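Local coordinates for protein putative NADH Oxidase (Clostridium acetobutylicum, PDB 3E10) that binds flavin mononucleotide and probably works as an oxidoreductase of the nitroreductase family, at residues Glu25-Ala30 with Ala105-Gly110; Ala73-Ala78 with Glu128-Lys133; Glu98-Glu103 with Cys140-Gly145; Gly115-Pro118 with Arg122-Asn125. All coordinates share one frame; numbering follows the deposited sequence.

Contact 1. Residues Glu25-Ala30 with Ala105-Gly110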
loop_
_atom_site.group_PDB
_atom_site.type_symbol
_atom_site.label_atom_id
_atom_site.label_comp_id
_atom_site.label_asym_id
_atom_site.label_seq_id
_atom_site.Cartn_x
_atom_site.Cartn_y
_atom_site.Cartn_z
ATOM N N GLU B 25 19.216 2.710 -2.549
ATOM C CA GLU B 25 19.121 2.535 -1.105
ATOM C C GLU B 25 17.889 3.231 -0.524
ATOM O O GLU B 25 17.204 2.693 0.354
ATOM C CB GLU B 25 20.384 3.042 -0.400
ATOM C CG GLU B 25 20.355 2.752 1.102
ATOM C CD GLU B 25 21.639 3.052 1.813
ATOM O OE1 GLU B 25 22.692 2.522 1.404
ATOM O OE2 GLU B 25 21.565 3.813 2.787
ATOM N N LYS B 26 17.628 4.449 -0.971
ATOM C CA LYS B 26 16.461 5.186 -0.518
ATOM C C LYS B 26 15.149 4.465 -0.844
ATOM O O LYS B 26 14.217 4.494 -0.049
ATOM C CB LYS B 26 16.469 6.599 -1.105
ATOM C CG LYS B 26 17.581 7.454 -0.502
ATOM C CD LYS B 26 17.954 8.632 -1.345
ATOM C CE LYS B 26 18.899 9.525 -0.572
ATOM N NZ LYS B 26 18.186 10.168 0.579
ATOM N N LEU B 27 15.065 3.848 -2.023
ATOM C CA LEU B 27 13.850 3.079 -2.352
ATOM C C LEU B 27 13.618 1.939 -1.355
ATOM O O LEU B 27 12.484 1.677 -0.938
ATOM C CB LEU B 27 13.945 2.523 -3.765
ATOM C CG LEU B 27 13.958 3.540 -4.918
ATOM C CD1 LEU B 27 14.269 2.840 -6.261
ATOM C CD2 LEU B 27 12.699 4.374 -4.974
ATOM N N LEU B 28 14.695 1.248 -0.996
ATOM C CA LEU B 28 14.617 0.120 -0.095
ATOM C C LEU B 28 14.335 0.566 1.331
ATOM O O LEU B 28 13.585 -0.094 2.045
ATOM C CB LEU B 28 15.906 -0.704 -0.172
ATOM C CG LEU B 28 16.060 -1.416 -1.517
ATOM C CD1 LEU B 28 17.543 -1.856 -1.698
ATOM C CD2 LEU B 28 15.086 -2.549 -1.663
ATOM N N ARG B 29 14.928 1.694 1.736
ATOM C CA ARG B 29 14.596 2.281 3.007
ATOM C C ARG B 29 13.109 2.634 3.076
ATOM O O ARG B 29 12.454 2.399 4.098
ATOM C CB ARG B 29 15.473 3.525 3.277
ATOM C CG ARG B 29 16.895 3.162 3.664
ATOM C CD ARG B 29 17.727 4.426 3.947
ATOM N NE ARG B 29 19.120 4.084 4.278
ATOM C CZ ARG B 29 19.537 3.658 5.466
ATOM N NH1 ARG B 29 18.688 3.539 6.505
ATOM N NH2 ARG B 29 20.815 3.365 5.636
ATOM N N ALA B 30 12.577 3.214 2.007
ATOM C CA ALA B 30 11.157 3.605 1.991
ATOM C C ALA B 30 10.270 2.368 2.150
ATOM O O ALA B 30 9.316 2.382 2.944
ATOM C CB ALA B 30 10.791 4.370 0.715
ATOM N N ALA B 105 8.941 8.461 -7.245
ATOM C CA ALA B 105 8.464 9.740 -7.778
ATOM C C ALA B 105 9.192 10.905 -7.089
ATOM O O ALA B 105 9.604 11.882 -7.761
ATOM C CB ALA B 105 6.958 9.845 -7.661
ATOM N N TYR B 106 9.373 10.806 -5.766
ATOM C CA TYR B 106 10.106 11.828 -5.002
ATOM C C TYR B 106 11.526 12.055 -5.545
ATOM O O TYR B 106 12.007 13.197 -5.587
ATOM C CB TYR B 106 10.095 11.449 -3.529
ATOM C CG TYR B 106 10.963 12.325 -2.670
ATOM C CD1 TYR B 106 10.578 13.606 -2.358
ATOM C CD2 TYR B 106 12.181 11.864 -2.196
ATOM C CE1 TYR B 106 11.415 14.431 -1.571
ATOM C CE2 TYR B 106 12.984 12.640 -1.416
ATOM C CZ TYR B 106 12.606 13.905 -1.107
ATOM O OH TYR B 106 13.473 14.672 -0.337
ATOM N N LEU B 107 12.177 10.969 -5.970
ATOM C CA LEU B 107 13.529 10.982 -6.506
ATOM C C LEU B 107 13.602 11.211 -8.015
ATOM O O LEU B 107 14.634 11.001 -8.615
ATOM C CB LEU B 107 14.206 9.650 -6.122
ATOM C CG LEU B 107 14.335 9.368 -4.629
ATOM C CD1 LEU B 107 14.854 7.931 -4.384
ATOM C CD2 LEU B 107 15.229 10.415 -3.916
ATOM N N ASP B 108 12.499 11.631 -8.621
ATOM C CA ASP B 108 12.464 11.954 -10.046
ATOM C C ASP B 108 12.668 10.724 -10.922
ATOM O O ASP B 108 13.082 10.811 -12.082
ATOM C CB ASP B 108 13.486 13.060 -10.391
ATOM C CG ASP B 108 13.265 14.334 -9.589
ATOM O OD1 ASP B 108 12.138 14.835 -9.576
ATOM O OD2 ASP B 108 14.232 14.810 -8.964
ATOM N N LEU B 109 12.325 9.567 -10.368
ATOM C CA LEU B 109 12.366 8.299 -11.079
ATOM C C LEU B 109 10.948 7.932 -11.504
ATOM O O LEU B 109 9.964 8.417 -10.928
ATOM C CB LEU B 109 12.926 7.205 -10.180
ATOM C CG LEU B 109 14.384 7.358 -9.753
ATOM C CD1 LEU B 109 14.675 6.327 -8.692
ATOM C CD2 LEU B 109 15.310 7.194 -10.938
ATOM N N GLY B 110 10.864 7.065 -12.505
ATOM C CA GLY B 110 9.622 6.403 -12.852
ATOM C C GLY B 110 9.657 4.956 -12.407
ATOM O O GLY B 110 10.729 4.318 -12.334
#

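Contact 2. Residues Ala73-Ala78 with Glu128-Lys133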
loop_
_atom_site.group_PDB
_atom_site.type_symbol
_atom_site.label_atom_id
_atom_site.label_comp_id
_atom_site.label_asym_id
_atom_site.label_seq_id
_atom_site.Cartn_x
_atom_site.Cartn_y
_atom_site.Cartn_z
ATOM N N ALA B 73 15.455 -3.368 -11.401
ATOM C CA ALA B 73 14.243 -4.086 -10.971
ATOM C C ALA B 73 14.374 -4.459 -9.510
ATOM O O ALA B 73 15.473 -4.821 -9.052
ATOM C CB ALA B 73 14.031 -5.368 -11.811
ATOM N N ILE B 74 13.264 -4.373 -8.777
ATOM C CA ILE B 74 13.240 -4.804 -7.372
ATOM C C ILE B 74 12.139 -5.855 -7.249
ATOM O O ILE B 74 10.963 -5.561 -7.499
ATOM C CB ILE B 74 12.995 -3.629 -6.387
ATOM C CG1 ILE B 74 13.997 -2.491 -6.648
ATOM C CG2 ILE B 74 13.075 -4.151 -4.915
ATOM C CD1 ILE B 74 13.715 -1.176 -5.838
ATOM N N VAL B 75 12.539 -7.082 -6.906
ATOM C CA VAL B 75 11.580 -8.153 -6.648
ATOM C C VAL B 75 11.216 -8.128 -5.159
ATOM O O VAL B 75 12.090 -8.215 -4.317
ATOM C CB VAL B 75 12.127 -9.530 -7.058
ATOM C CG1 VAL B 75 11.048 -10.648 -6.917
ATOM C CG2 VAL B 75 12.680 -9.517 -8.491
ATOM N N LEU B 76 9.918 -8.019 -4.865
ATOM C CA LEU B 76 9.402 -8.005 -3.500
ATOM C C LEU B 76 8.921 -9.416 -3.187
ATOM O O LEU B 76 8.149 -9.993 -3.937
ATOM C CB LEU B 76 8.234 -7.017 -3.365
ATOM C CG LEU B 76 8.622 -5.570 -3.054
ATOM C CD1 LEU B 76 9.392 -4.943 -4.183
ATOM C CD2 LEU B 76 7.370 -4.745 -2.720
ATOM N N LEU B 77 9.368 -9.913 -2.031
ATOM C CA LEU B 77 9.084 -11.241 -1.558
ATOM C C LEU B 77 8.693 -11.172 -0.094
ATOM O O LEU B 77 9.095 -10.242 0.585
ATOM C CB LEU B 77 10.345 -12.114 -1.686
ATOM C CG LEU B 77 11.205 -12.080 -2.972
ATOM C CD1 LEU B 77 12.616 -12.646 -2.641
ATOM C CD2 LEU B 77 10.588 -12.950 -3.965
ATOM N N ALA B 78 7.970 -12.182 0.383
ATOM C CA ALA B 78 7.659 -12.288 1.797
ATOM C C ALA B 78 8.110 -13.633 2.321
ATOM O O ALA B 78 7.985 -14.636 1.637
ATOM C CB ALA B 78 6.153 -12.141 2.037
ATOM N N GLU B 128 10.808 -20.130 -9.836
ATOM C CA GLU B 128 11.732 -20.908 -10.679
ATOM C C GLU B 128 12.953 -20.082 -11.093
ATOM O O GLU B 128 14.094 -20.549 -11.040
ATOM C CB GLU B 128 10.955 -21.407 -11.909
ATOM C CG GLU B 128 10.079 -22.634 -11.559
ATOM C CD GLU B 128 9.102 -23.110 -12.654
ATOM O OE1 GLU B 128 9.197 -22.659 -13.808
ATOM O OE2 GLU B 128 8.218 -23.929 -12.315
HETATM N N MSE B 129 12.716 -18.823 -11.452
HETATM C CA MSE B 129 13.797 -17.959 -11.913
HETATM C C MSE B 129 14.860 -17.733 -10.844
HETATM O O MSE B 129 16.042 -17.671 -11.141
HETATM C CB MSE B 129 13.224 -16.625 -12.396
HETATM C CG MSE B 129 12.531 -16.745 -13.734
HETATM SE SE MSE B 129 11.501 -15.124 -14.109
HETATM C CE MSE B 129 11.437 -15.137 -15.973
ATOM N N PHE B 130 14.425 -17.589 -9.596
ATOM C CA PHE B 130 15.320 -17.352 -8.490
ATOM C C PHE B 130 15.554 -18.579 -7.583
ATOM O O PHE B 130 16.236 -18.466 -6.568
ATOM C CB PHE B 130 14.764 -16.173 -7.669
ATOM C CG PHE B 130 14.771 -14.871 -8.435
ATOM C CD1 PHE B 130 15.963 -14.202 -8.657
ATOM C CD2 PHE B 130 13.588 -14.354 -8.963
ATOM C CE1 PHE B 130 15.980 -13.036 -9.388
ATOM C CE2 PHE B 130 13.600 -13.170 -9.692
ATOM C CZ PHE B 130 14.781 -12.508 -9.889
ATOM N N ASN B 131 15.048 -19.741 -8.006
ATOM C CA ASN B 131 15.088 -20.981 -7.237
ATOM C C ASN B 131 14.779 -20.762 -5.766
ATOM O O ASN B 131 15.562 -21.089 -4.900
ATOM C CB ASN B 131 16.413 -21.707 -7.411
ATOM C CG ASN B 131 16.362 -23.096 -6.849
ATOM O OD1 ASN B 131 15.338 -23.770 -6.979
ATOM N ND2 ASN B 131 17.435 -23.505 -6.141
ATOM N N LEU B 132 13.628 -20.165 -5.501
ATOM C CA LEU B 132 13.322 -19.770 -4.143
ATOM C C LEU B 132 12.976 -20.955 -3.256
ATOM O O LEU B 132 12.311 -21.886 -3.685
ATOM C CB LEU B 132 12.126 -18.788 -4.128
ATOM C CG LEU B 132 12.350 -17.488 -4.896
ATOM C CD1 LEU B 132 11.075 -16.659 -4.883
ATOM C CD2 LEU B 132 13.554 -16.728 -4.304
ATOM N N LYS B 133 13.407 -20.882 -2.009
ATOM C CA LYS B 133 12.924 -21.752 -0.936
ATOM C C LYS B 133 11.407 -21.673 -0.809
ATOM O O LYS B 133 10.814 -20.619 -1.046
ATOM C CB LYS B 133 13.500 -21.303 0.398
ATOM C CG LYS B 133 14.926 -21.694 0.680
ATOM C CD LYS B 133 15.418 -21.102 2.006
ATOM C CE LYS B 133 15.775 -19.613 1.906
ATOM N NZ LYS B 133 16.791 -19.250 0.937
#

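Contact 3. Residues Glu98-Glu103 with Cys140-Gly145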
loop_
_atom_site.group_PDB
_atom_site.type_symbol
_atom_site.label_atom_id
_atom_site.label_comp_id
_atom_site.label_asym_id
_atom_site.label_seq_id
_atom_site.Cartn_x
_atom_site.Cartn_y
_atom_site.Cartn_z
ATOM N N GLU B 98 3.853 0.460 -2.355
ATOM C CA GLU B 98 3.371 1.818 -2.538
ATOM C C GLU B 98 4.421 2.793 -2.024
ATOM O O GLU B 98 4.640 3.828 -2.646
ATOM C CB GLU B 98 2.004 2.024 -1.862
ATOM C CG GLU B 98 1.405 3.450 -2.025
ATOM C CD GLU B 98 1.117 3.868 -3.470
ATOM O OE1 GLU B 98 1.389 3.098 -4.410
ATOM O OE2 GLU B 98 0.631 5.021 -3.667
ATOM N N ASN B 99 5.067 2.472 -0.899
ATOM C CA ASN B 99 6.142 3.349 -0.444
ATOM C C ASN B 99 7.269 3.471 -1.481
ATOM O O ASN B 99 7.849 4.547 -1.680
ATOM C CB ASN B 99 6.724 2.897 0.883
ATOM C CG ASN B 99 5.902 3.339 2.078
ATOM O OD1 ASN B 99 4.775 3.858 1.953
ATOM N ND2 ASN B 99 6.475 3.130 3.270
ATOM N N ILE B 100 7.650 2.344 -2.072
ATOM C CA ILE B 100 8.674 2.398 -3.149
ATOM C C ILE B 100 8.244 3.309 -4.285
ATOM O O ILE B 100 9.030 4.119 -4.789
ATOM C CB ILE B 100 9.043 0.977 -3.663
ATOM C CG1 ILE B 100 9.686 0.133 -2.541
ATOM C CG2 ILE B 100 9.912 1.050 -4.888
ATOM C CD1 ILE B 100 9.847 -1.333 -2.913
ATOM N N LEU B 101 6.996 3.126 -4.741
ATOM C CA LEU B 101 6.539 3.913 -5.867
ATOM C C LEU B 101 6.561 5.395 -5.520
ATOM O O LEU B 101 6.905 6.223 -6.369
ATOM C CB LEU B 101 5.133 3.495 -6.265
ATOM C CG LEU B 101 4.935 2.060 -6.747
ATOM C CD1 LEU B 101 3.455 1.852 -7.047
ATOM C CD2 LEU B 101 5.837 1.693 -7.970
ATOM N N LEU B 102 6.102 5.751 -4.324
ATOM C CA LEU B 102 6.104 7.157 -3.939
ATOM C C LEU B 102 7.510 7.727 -3.804
ATOM O O LEU B 102 7.778 8.844 -4.247
ATOM C CB LEU B 102 5.300 7.348 -2.661
ATOM C CG LEU B 102 3.798 7.069 -2.776
ATOM C CD1 LEU B 102 3.184 7.012 -1.384
ATOM C CD2 LEU B 102 3.076 8.102 -3.676
ATOM N N GLU B 103 8.401 6.958 -3.189
ATOM C CA GLU B 103 9.787 7.385 -3.063
ATOM C C GLU B 103 10.421 7.544 -4.451
ATOM O O GLU B 103 11.179 8.486 -4.693
ATOM C CB GLU B 103 10.582 6.435 -2.201
ATOM C CG GLU B 103 12.044 6.837 -1.931
ATOM C CD GLU B 103 12.218 8.022 -0.990
ATOM O OE1 GLU B 103 11.244 8.448 -0.336
ATOM O OE2 GLU B 103 13.372 8.487 -0.884
ATOM N N CYS B 140 5.645 -9.193 -5.967
ATOM C CA CYS B 140 5.555 -8.388 -7.171
ATOM C C CYS B 140 6.964 -8.051 -7.628
ATOM O O CYS B 140 7.942 -8.324 -6.916
ATOM C CB CYS B 140 4.735 -7.105 -6.953
ATOM S SG CYS B 140 5.588 -5.763 -6.083
ATOM N N VAL B 141 7.055 -7.455 -8.801
ATOM C CA VAL B 141 8.302 -6.839 -9.267
ATOM C C VAL B 141 8.004 -5.378 -9.526
ATOM O O VAL B 141 6.944 -5.048 -10.042
ATOM C CB VAL B 141 8.830 -7.503 -10.541
ATOM C CG1 VAL B 141 10.108 -6.808 -11.025
ATOM C CG2 VAL B 141 9.035 -9.019 -10.364
ATOM N N ILE B 142 8.945 -4.493 -9.150
ATOM C CA ILE B 142 8.856 -3.069 -9.495
ATOM C C ILE B 142 10.001 -2.739 -10.461
ATOM O O ILE B 142 11.166 -2.959 -10.136
ATOM C CB ILE B 142 8.876 -2.187 -8.247
ATOM C CG1 ILE B 142 7.647 -2.489 -7.350
ATOM C CG2 ILE B 142 8.855 -0.684 -8.639
ATOM C CD1 ILE B 142 7.654 -1.851 -6.039
ATOM N N SER B 143 9.648 -2.300 -11.662
ATOM C CA SER B 143 10.664 -1.842 -12.604
ATOM C C SER B 143 10.835 -0.346 -12.360
ATOM O O SER B 143 9.858 0.353 -12.074
ATOM C CB SER B 143 10.301 -2.136 -14.052
ATOM O OG SER B 143 9.091 -1.569 -14.379
ATOM N N VAL B 144 12.073 0.132 -12.431
ATOM C CA VAL B 144 12.418 1.492 -12.045
ATOM C C VAL B 144 13.455 2.030 -13.051
ATOM O O VAL B 144 14.349 1.314 -13.489
ATOM C CB VAL B 144 13.047 1.535 -10.635
ATOM C CG1 VAL B 144 13.328 2.972 -10.209
ATOM C CG2 VAL B 144 12.155 0.871 -9.587
ATOM N N GLY B 145 13.343 3.308 -13.379
ATOM C CA GLY B 145 14.337 3.996 -14.198
ATOM C C GLY B 145 13.980 5.458 -14.379
ATOM O O GLY B 145 12.964 5.916 -13.900
#

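Contact 4. Residues Gly115-Pro118 with Arg122-Asn125. With FMN (flavin mononucleotide), chain L; EDO (1,2-ethanediol), chain P; EDO (1,2-ethanediol), chain N.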
loop_
_atom_site.group_PDB
_atom_site.type_symbol
_atom_site.label_atom_id
_atom_site.label_comp_id
_atom_site.label_asym_id
_atom_site.label_seq_id
_atom_site.Cartn_x
_atom_site.Cartn_y
_atom_site.Cartn_z
ATOM N N GLY B 115 2.334 -6.812 -11.016
ATOM C CA GLY B 115 1.692 -7.749 -10.108
ATOM C C GLY B 115 2.172 -9.181 -10.319
ATOM O O GLY B 115 2.471 -9.601 -11.453
ATOM N N ALA B 116 2.262 -9.929 -9.240
ATOM C CA ALA B 116 2.583 -11.365 -9.307
ATOM C C ALA B 116 1.604 -12.181 -8.468
ATOM O O ALA B 116 0.669 -12.784 -9.011
ATOM C CB ALA B 116 4.059 -11.620 -8.930
ATOM N N GLN B 117 1.757 -12.126 -7.147
ATOM C CA GLN B 117 0.834 -12.776 -6.219
ATOM C C GLN B 117 -0.582 -12.236 -6.495
ATOM O O GLN B 117 -0.747 -11.029 -6.607
ATOM C CB GLN B 117 1.239 -12.495 -4.783
ATOM C CG GLN B 117 0.255 -12.907 -3.707
ATOM C CD GLN B 117 0.181 -14.408 -3.496
ATOM O OE1 GLN B 117 0.887 -15.184 -4.136
ATOM N NE2 GLN B 117 -0.663 -14.812 -2.567
ATOM N N PRO B 118 -1.622 -13.104 -6.498
ATOM C CA PRO B 118 -1.680 -14.562 -6.319
ATOM C C PRO B 118 -1.811 -15.325 -7.625
ATOM O O PRO B 118 -2.284 -16.474 -7.600
ATOM C CB PRO B 118 -2.960 -14.736 -5.524
ATOM C CG PRO B 118 -3.869 -13.720 -6.169
ATOM C CD PRO B 118 -2.983 -12.530 -6.518
ATOM N N ARG B 122 2.516 -16.573 -12.535
ATOM C CA ARG B 122 3.521 -15.536 -12.286
ATOM C C ARG B 122 4.380 -15.869 -11.070
ATOM O O ARG B 122 5.614 -15.713 -11.080
ATOM C CB ARG B 122 2.818 -14.201 -12.093
ATOM C CG ARG B 122 2.100 -13.764 -13.317
ATOM C CD ARG B 122 1.528 -12.388 -13.163
ATOM N NE ARG B 122 0.561 -12.031 -14.194
ATOM C CZ ARG B 122 -0.107 -10.890 -14.203
ATOM N NH1 ARG B 122 0.099 -9.985 -13.271
ATOM N NH2 ARG B 122 -1.006 -10.676 -15.151
ATOM N N VAL B 123 3.716 -16.314 -10.009
ATOM C CA VAL B 123 4.432 -16.701 -8.803
ATOM C C VAL B 123 5.369 -17.893 -9.108
ATOM O O VAL B 123 6.497 -17.946 -8.652
ATOM C CB VAL B 123 3.414 -17.040 -7.691
ATOM C CG1 VAL B 123 4.032 -17.782 -6.548
ATOM C CG2 VAL B 123 2.786 -15.724 -7.220
ATOM N N LYS B 124 4.862 -18.857 -9.878
ATOM C CA LYS B 124 5.641 -20.036 -10.246
ATOM C C LYS B 124 6.883 -19.592 -11.042
ATOM O O LYS B 124 8.006 -20.055 -10.777
ATOM C CB LYS B 124 4.743 -20.972 -11.052
ATOM C CG LYS B 124 5.473 -22.221 -11.633
ATOM C CD LYS B 124 4.424 -23.113 -12.280
ATOM C CE LYS B 124 4.949 -24.480 -12.754
ATOM N NZ LYS B 124 6.073 -24.343 -13.702
ATOM N N ASN B 125 6.679 -18.702 -12.007
ATOM C CA ASN B 125 7.818 -18.229 -12.813
ATOM C C ASN B 125 8.896 -17.543 -11.971
ATOM O O ASN B 125 10.076 -17.791 -12.145
ATOM C CB ASN B 125 7.369 -17.275 -13.901
ATOM C CG ASN B 125 6.611 -17.952 -15.022
ATOM O OD1 ASN B 125 6.734 -19.171 -15.220
ATOM N ND2 ASN B 125 5.843 -17.184 -15.763
HETATM N N1 FMN L . 0.901 -2.341 -14.530
HETATM C C2 FMN L . 1.485 -3.091 -15.509
HETATM O O2 FMN L . 1.891 -2.546 -16.545
HETATM N N3 FMN L . 1.639 -4.438 -15.321
HETATM C C4 FMN L . 1.144 -5.109 -14.224
HETATM O O4 FMN L . 1.312 -6.344 -14.094
HETATM C C4A FMN L . 0.561 -4.341 -13.215
HETATM N N5 FMN L . 0.121 -4.955 -12.073
HETATM C C5A FMN L . -0.403 -4.168 -11.050
HETATM C C6 FMN L . -0.839 -4.804 -9.892
HETATM C C7 FMN L . -1.380 -4.072 -8.829
HETATM C C7M FMN L . -1.768 -4.750 -7.568
HETATM C C8 FMN L . -1.448 -2.674 -8.944
HETATM C C8M FMN L . -1.812 -1.822 -7.724
HETATM C C9 FMN L . -1.005 -2.053 -10.117
HETATM C C9A FMN L . -0.501 -2.779 -11.181
HETATM N N10 FMN L . -0.081 -2.176 -12.372
HETATM C C10 FMN L . 0.485 -2.948 -13.376
HETATM C "C1'" FMN L . -0.148 -0.713 -12.505
HETATM C "C2'" FMN L . -1.590 -0.280 -12.815
HETATM O "O2'" FMN L . -1.982 -0.605 -14.146
HETATM C "C3'" FMN L . -1.715 1.235 -12.622
HETATM O "O3'" FMN L . -1.528 1.516 -11.245
HETATM C "C4'" FMN L . -3.052 1.827 -13.106
HETATM O "O4'" FMN L . -3.165 1.738 -14.524
HETATM C "C5'" FMN L . -3.269 3.283 -12.700
HETATM O "O5'" FMN L . -2.258 4.140 -13.245
HETATM P P FMN L . -1.282 4.946 -12.270
HETATM O O1P FMN L . -2.128 5.710 -11.283
HETATM O O2P FMN L . -0.417 3.968 -11.544
HETATM O O3P FMN L . -0.521 5.866 -13.196
HETATM C C1 EDO P . 0.286 -14.597 -16.986
HETATM O O1 EDO P . -0.096 -14.726 -15.637
HETATM C C2 EDO P . 1.036 -13.295 -17.052
HETATM O O2 EDO P . 0.252 -12.358 -17.785
HETATM C C1 EDO N . -2.385 -7.167 -13.025
HETATM O O1 EDO N . -1.044 -7.534 -12.658
HETATM C C2 EDO N . -2.829 -7.616 -14.404
HETATM O O2 EDO N . -1.731 -7.743 -15.288
#

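Contact 1. Residues Glu25-Ala30 with Ala105-Gly110
Lys26 and Leu27 meet Leu107 and Leu109 through aliphatic carbons, and no flat group takes part in the contact. The flat groups lie beside it, on helix 21-32, where Arg29 turns the edge of its guanidinium to the carboxylate of Glu25. Arg29 NE is 2.9 Å from Glu25 OE2, and Arg29 NH2 is 3.0 Å from the same oxygen. That oxygen sits almost in the guanidinium plane, while both nitrogens reach it from one face of the carboxylate. The result is a side-on salt bridge across one helical turn. Arg29 also makes a cation-pi contact with Phe158 of the second subunit.

Across the interface, the Lys26 and Leu107 side chains cross at about a right angle. Leu107 CD1 lies 3.9 Å from Lys26 CB. Leu107 holds CG opposite its carbonyl carbon (chi1 -61°), which brings this methyl to helix 21-32. Leu27 forks between two partners. Its CD2 is 4.2 Å from Leu107 CD1, and its CD1 is 4.3 Å from Leu109 CD1. A Schellman motif with Asp108 at C-prime ends helix 89-106 here and presents both leucines to helix 21-32. No hydrogen bond or salt bridge spans the interface, so its chemistry is hydrophobic, running from buried Leu27 and Leu109, through the partly exposed Leu107, to the carbon chain of exposed Lys26.

Contact 2. Residues Ala73-Ala78 with Glu128-Lys133
The Schellman turn that ends helix 120-129 lays Phe130 and Leu132 against Val75 and Leu77 of strand 72-79. Asn131 is the C-prime residue of this turn and has a positive phi (42°). Its backbone N makes a weak hydrogen bond of 3.3 Å to Glu128 O. Phe130 and Leu132 stand before and after it, and both start out toward the strand. On the other side, Val75 and Leu77 are two residues apart, which puts them on the same face of the sheet. The two pairs therefore meet side by side, Val75 with Phe130 and Leu77 with Leu132.

Val75 uses one methyl. Its CG2 approaches the far end of the Phe130 ring, 3.9 Å from Phe130 CZ and 4.0 Å from Phe130 CE2. With CG1 opposite the backbone N (chi1 -174°), CG2 stands opposite the carbonyl carbon and is turned to the ring. This methyl comes to the ring obliquely. Leu77 and Leu132 touch branch to branch, with Leu77 CD2 3.9 Å from Leu132 CD1. No hydrogen bond crosses between the segments, so apolar contact alone joins them.

The layer is shared with neighbouring strands. Ile46 of strand 43-48 touches both Leu77 and Phe130, and Pro138 of strand 136-145 touches Leu132. The second subunit adds Tyr168, which packs on both Leu77 and Leu132. Leu76, between the two strand residues, faces the other way and packs on Met93, Ala97 and Ile100 of helix 89-106. Strand 72-79 thus lies between that helix on one face and the end of helix 120-129 on the other.

Contact 3. Residues Glu98-Glu103 with Cys140-Gly145
Ile142 stands at the centre of this contact and sends one branch to each of two helix residues, Ile100 and Leu101. Its longer branch ends on Ile100. Ile142 CD1 lies 3.9 Å from Ile100 CG2 and equally 3.9 Å from Ile100 CD1, so this methyl rests over the fork of Ile100. The shorter branch serves Leu101, with Ile142 CG2 3.9 Å from Leu101 CD2. Torsion makes the division possible: Ile142 holds CG1 opposite its carbonyl carbon (chi1 -62°) and CG2 opposite its backbone N, so the branches diverge toward the helix. The CB of Leu101 does not point at the strand, but its CD2 reaches it.

All three residues are buried, and no polar bond links the segments. Helix 89-106 here packs on the antiparallel sheet at the middle of the alpha-beta fold of the nitroreductase family. Strand 136-145 is an inner strand of that sheet. Ile142 is held in place by backbone hydrogen bonds to Ile74 of strand 72-79, and Val141 and Ser143 bond to Leu114 and Val112 of strand 110-115.

Further out, Leu76 packs on both Ile100 and Ile142, while Leu101 also touches Ala111 and Trp113. Leu101 meets Arg8 as well, a residue that binds FMN, and its side chain comes within about 6 Å of the flavin nucleotide. Another side of the helix meets the second subunit, where Leu102 packs on Leu102 of that chain.

Contact 4. Residues Gly115-Pro118 with Arg122-Asn125
Arg122 begins its contact with Gly115 and Ala116 at the root of its side chain, where Arg122 CB lies 4.0 Å from Ala116 CA. Its CG passes a 1,2-ethanediol molecule, and CD approaches Gly115 O. The chain is extended from CG to NE, which carries the guanidinium to the flavin pocket. There Arg122 NE gives a hydrogen bond of 3.1 Å to O1 of that first ethanediol. Arg122 NH1 donates to Gly115 O at 3.0 Å. The bond is moderately bent (151°) and comes from well above the carbonyl plane. A second ethanediol takes two further bonds, with its O1 2.8 Å from Arg122 NH1 and its O2 3.0 Å from Arg122 NH2.

Gly115 ends strand 110-115, and the loop after it leads into helix 120-129. Gly115 and Arg122 line part of the FMN pocket. Gly115 N bonds to flavin O4 at 3.3 Å and also lies 3.1 Å from flavin N5. The ethanediols probably come from the crystallisation liquor. The second sits beside the isoalloxazine, where a small polar molecule can evidently bind, the first further out along the arginine.

One residue on, Val123 faces the loop with one methyl. Val123 CG2 is 3.7 Å from Gln117 OE1, and it also packs on the Gln117 backbone. Gln117 NE2 is hydrogen-bonded to Glu90, and the backbone O of Gln117 accepts a hydrogen bond from Gln91 of the second subunit.

How the contacts relate
Contact 3 is the core of the set, with every touching residue buried, while contacts 1, 2 and 4 are partly buried. Contacts 1 and 3 share helix 89-106, their centres about 8 Å apart; Ala30 O and Asn99 ND2 probably bond between them. Contacts 2 and 3 use neighbouring strands, 72-79 and 136-145. Contacts 2 and 4 take the end and the start of helix 120-129. Contacts 1 and 2 both involve Schellman turns. Between their segments the first three are held by carbon contacts alone. Contact 4 differs: it carries a hydrogen bond and touches FMN, as suits its place beside the pocket. All four reach the second subunit.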